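Local coordinates for putative tetR family transcription regulator (Shewanella loihica, PDB 3PPB), which probably binds DNA through an N-terminal helix-turn-helix as a transcription regulator of the TetR family, at residues A[102-107]-A[159-164]. Residues are numbered along the deposited sequence; the frame is centred on the assembly and turned at random.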
ATOM      1  N   LEU A 102      -1.229  12.363  10.499  1.00 35.31           N
ATOM      2  CA  LEU A 102      -2.021  12.831   9.366  1.00 34.61           C
ATOM      3  C   LEU A 102      -1.272  12.649   8.020  1.00 36.23           C
ATOM      4  O   LEU A 102      -1.829  12.056   7.077  1.00 33.92           O
ATOM      5  CB  LEU A 102      -2.428  14.302   9.574  1.00 35.96           C
ATOM      6  CG  LEU A 102      -3.371  14.908   8.547  1.00 40.85           C
ATOM      7  CD1 LEU A 102      -4.683  14.132   8.462  1.00 40.70           C
ATOM      8  CD2 LEU A 102      -3.675  16.337   8.915  1.00 43.35           C
ATOM      9  N   LYS A 103      -0.015  13.129   7.952  1.00 32.56           N
ATOM     10  CA  LYS A 103       0.824  13.006   6.761  1.00 33.11           C
ATOM     11  C   LYS A 103       1.113  11.541   6.431  1.00 34.41           C
ATOM     12  O   LYS A 103       1.159  11.179   5.251  1.00 29.79           O
ATOM     13  CB  LYS A 103       2.130  13.780   6.945  1.00 36.91           C
ATOM     14  CG  LYS A 103       1.923  15.267   6.841  1.00 30.32           C
ATOM     15  CD  LYS A 103       3.106  16.057   7.376  1.00 31.55           C
ATOM     16  CE  LYS A 103       2.735  17.523   7.360  1.00 34.11           C
ATOM     17  NZ  LYS A 103       3.792  18.350   7.987  1.00 33.78           N
ATOM     18  N   GLN A 104       1.238  10.685   7.474  1.00 31.30           N
ATOM     19  CA  GLN A 104       1.456   9.255   7.281  1.00 28.76           C
ATOM     20  C   GLN A 104       0.181   8.590   6.704  1.00 33.90           C
ATOM     21  O   GLN A 104       0.281   7.805   5.760  1.00 31.29           O
ATOM     22  CB  GLN A 104       1.911   8.567   8.581  1.00 28.99           C
ATOM     23  CG  GLN A 104       2.031   7.043   8.479  1.00 32.03           C
ATOM     24  CD  GLN A 104       2.931   6.573   7.355  1.00 44.59           C
ATOM     25  OE1 GLN A 104       3.873   7.259   6.940  1.00 35.42           O
ATOM     26  NE2 GLN A 104       2.677   5.371   6.857  1.00 35.77           N
ATOM     27  N   ALA A 105      -1.009   8.941   7.236  1.00 33.80           N
ATOM     28  CA  ALA A 105      -2.283   8.424   6.704  1.00 34.12           C
ATOM     29  C   ALA A 105      -2.431   8.823   5.209  1.00 38.13           C
ATOM     30  O   ALA A 105      -2.900   8.020   4.412  1.00 39.36           O
ATOM     31  CB  ALA A 105      -3.450   8.963   7.520  1.00 35.52           C
ATOM     32  N   PHE A 106      -1.963  10.045   4.841  1.00 33.72           N
ATOM     33  CA  PHE A 106      -1.931  10.586   3.478  1.00 32.87           C
ATOM     34  C   PHE A 106      -1.051   9.691   2.598  1.00 37.01           C
ATOM     35  O   PHE A 106      -1.452   9.389   1.476  1.00 38.62           O
ATOM     36  CB  PHE A 106      -1.421  12.052   3.483  1.00 34.55           C
ATOM     37  CG  PHE A 106      -1.213  12.650   2.110  1.00 35.58           C
ATOM     38  CD1 PHE A 106      -2.273  13.226   1.419  1.00 38.10           C
ATOM     39  CD2 PHE A 106       0.041  12.617   1.497  1.00 37.04           C
ATOM     40  CE1 PHE A 106      -2.092  13.752   0.138  1.00 38.95           C
ATOM     41  CE2 PHE A 106       0.221  13.145   0.215  1.00 39.97           C
ATOM     42  CZ  PHE A 106      -0.844  13.730  -0.447  1.00 38.18           C
ATOM     43  N   PHE A 107       0.121   9.223   3.109  1.00 33.39           N
ATOM     44  CA  PHE A 107       0.985   8.302   2.339  1.00 31.83           C
ATOM     45  C   PHE A 107       0.285   6.958   2.148  1.00 36.38           C
ATOM     46  O   PHE A 107       0.241   6.422   1.047  1.00 35.33           O
ATOM     47  CB  PHE A 107       2.342   8.072   3.024  1.00 32.25           C
ATOM     48  CG  PHE A 107       3.395   9.147   2.900  1.00 33.51           C
ATOM     49  CD1 PHE A 107       3.340  10.092   1.873  1.00 36.61           C
ATOM     50  CD2 PHE A 107       4.478   9.176   3.764  1.00 33.64           C
ATOM     51  CE1 PHE A 107       4.330  11.062   1.743  1.00 36.76           C
ATOM     52  CE2 PHE A 107       5.494  10.123   3.603  1.00 36.67           C
ATOM     53  CZ  PHE A 107       5.406  11.063   2.605  1.00 35.14           C
ATOM     54  N   GLY A 159       6.826  -0.635  -0.341  1.00 21.94           N
ATOM     55  CA  GLY A 159       5.779  -1.539   0.125  1.00 21.50           C
ATOM     56  C   GLY A 159       6.011  -2.028   1.550  1.00 26.73           C
ATOM     57  O   GLY A 159       5.062  -2.147   2.338  1.00 26.97           O
ATOM     58  N   GLN A 160       7.272  -2.329   1.893  1.00 22.77           N
ATOM     59  CA  GLN A 160       7.606  -2.813   3.231  1.00 21.73           C
ATOM     60  C   GLN A 160       7.469  -1.699   4.240  1.00 25.20           C
ATOM     61  O   GLN A 160       7.013  -1.953   5.352  1.00 23.65           O
ATOM     62  CB  GLN A 160       9.000  -3.434   3.285  1.00 22.27           C
ATOM     63  CG  GLN A 160       9.054  -4.732   2.475  1.00 19.39           C
ATOM     64  CD  GLN A 160      10.319  -5.465   2.724  1.00 27.48           C
ATOM     65  OE1 GLN A 160      11.386  -5.090   2.214  1.00 22.80           O
ATOM     66  NE2 GLN A 160      10.238  -6.516   3.527  1.00 23.44           N
ATOM     67  N   TYR A 161       7.818  -0.460   3.854  1.00 24.89           N
ATOM     68  CA  TYR A 161       7.623   0.705   4.738  1.00 25.40           C
ATOM     69  C   TYR A 161       6.121   0.872   5.037  1.00 27.58           C
ATOM     70  O   TYR A 161       5.719   1.059   6.190  1.00 25.81           O
ATOM     71  CB  TYR A 161       8.202   1.982   4.091  1.00 26.16           C
ATOM     72  CG  TYR A 161       7.759   3.254   4.779  1.00 28.44           C
ATOM     73  CD1 TYR A 161       8.348   3.666   5.975  1.00 31.46           C
ATOM     74  CD2 TYR A 161       6.713   4.020   4.269  1.00 28.00           C
ATOM     75  CE1 TYR A 161       7.921   4.827   6.633  1.00 31.82           C
ATOM     76  CE2 TYR A 161       6.260   5.165   4.936  1.00 28.64           C
ATOM     77  CZ  TYR A 161       6.881   5.572   6.108  1.00 32.85           C
ATOM     78  OH  TYR A 161       6.465   6.699   6.780  1.00 35.37           O
ATOM     79  N   LEU A 162       5.288   0.805   3.995  1.00 26.26           N
ATOM     80  CA  LEU A 162       3.847   0.987   4.176  1.00 27.14           C
ATOM     81  C   LEU A 162       3.245  -0.128   5.004  1.00 32.27           C
ATOM     82  O   LEU A 162       2.336   0.124   5.788  1.00 34.27           O
ATOM     83  CB  LEU A 162       3.126   1.126   2.828  1.00 27.21           C
ATOM     84  CG  LEU A 162       3.431   2.425   2.037  1.00 31.00           C
ATOM     85  CD1 LEU A 162       2.815   2.356   0.679  1.00 30.91           C
ATOM     86  CD2 LEU A 162       2.944   3.671   2.788  1.00 27.45           C
ATOM     87  N   ALA A 163       3.769  -1.354   4.869  1.00 29.70           N
ATOM     88  CA  ALA A 163       3.298  -2.502   5.646  1.00 27.84           C
ATOM     89  C   ALA A 163       3.673  -2.333   7.124  1.00 29.51           C
ATOM     90  O   ALA A 163       2.835  -2.562   7.984  1.00 28.43           O
ATOM     91  CB  ALA A 163       3.884  -3.782   5.092  1.00 28.41           C
ATOM     92  N   ALA A 164       4.919  -1.911   7.414  1.00 25.45           N
ATOM     93  CA  ALA A 164       5.400  -1.767   8.798  1.00 24.89           C
ATOM     94  C   ALA A 164       4.704  -0.607   9.498  1.00 30.25           C
ATOM     95  O   ALA A 164       4.372  -0.730  10.675  1.00 31.90           O
ATOM     96  CB  ALA A 164       6.928  -1.589   8.837  1.00 24.46           C
TER
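Helices 101-110 and 150-170 lie well apart here: the axes of the short segments 102-107 and 159-164 come no closer than 11.3 Å, at 128° between their N-to-C directions, and the nearest CA atoms, of Phe107 and Leu162, are 8.1 Å from each other. The contact is therefore carried mostly by side chains reaching across. Along 159-164, Gln160 turns elsewhere, hydrogen-bonding to Asn156 of the second subunit, so this helix also lines the dimer interface. Tyr161 makes the main link. With CG anti to the backbone N, it extends its ring toward helix 101-110 and donates its hydroxyl hydrogen to Gln104, OH to OE1 2.7 Å. Gln104 reaches out to meet it tip to tip, its CG also anti to N and its chain bent at chi2. The amide and ring planes stand 80° apart, and the hydroxyl oxygen sits above the carbonyl plane, with a C=O...O angle of 130°, so the bond is short but not directed along a lone pair. The same OH lies near the plane of the Phe107 ring, at its edge, 4.4 Å from CD2. One residue on, Leu162 CD2 makes an apolar contact with Phe107 CB at 4.4 Å and a van der Waals contact with the backbone carbonyl, Phe107 O, at 4.2 Å. Phe68 meets both the Tyr161 and Phe107 rings, and both Gln104 and Tyr161 touch Ala97 of helix 82-99. All four touching residues are buried, yet the segments bury only 171 Å² between them; a single phenol-to-amide bond thus pairs two polar groups within the helical core of a TetR-like subunit.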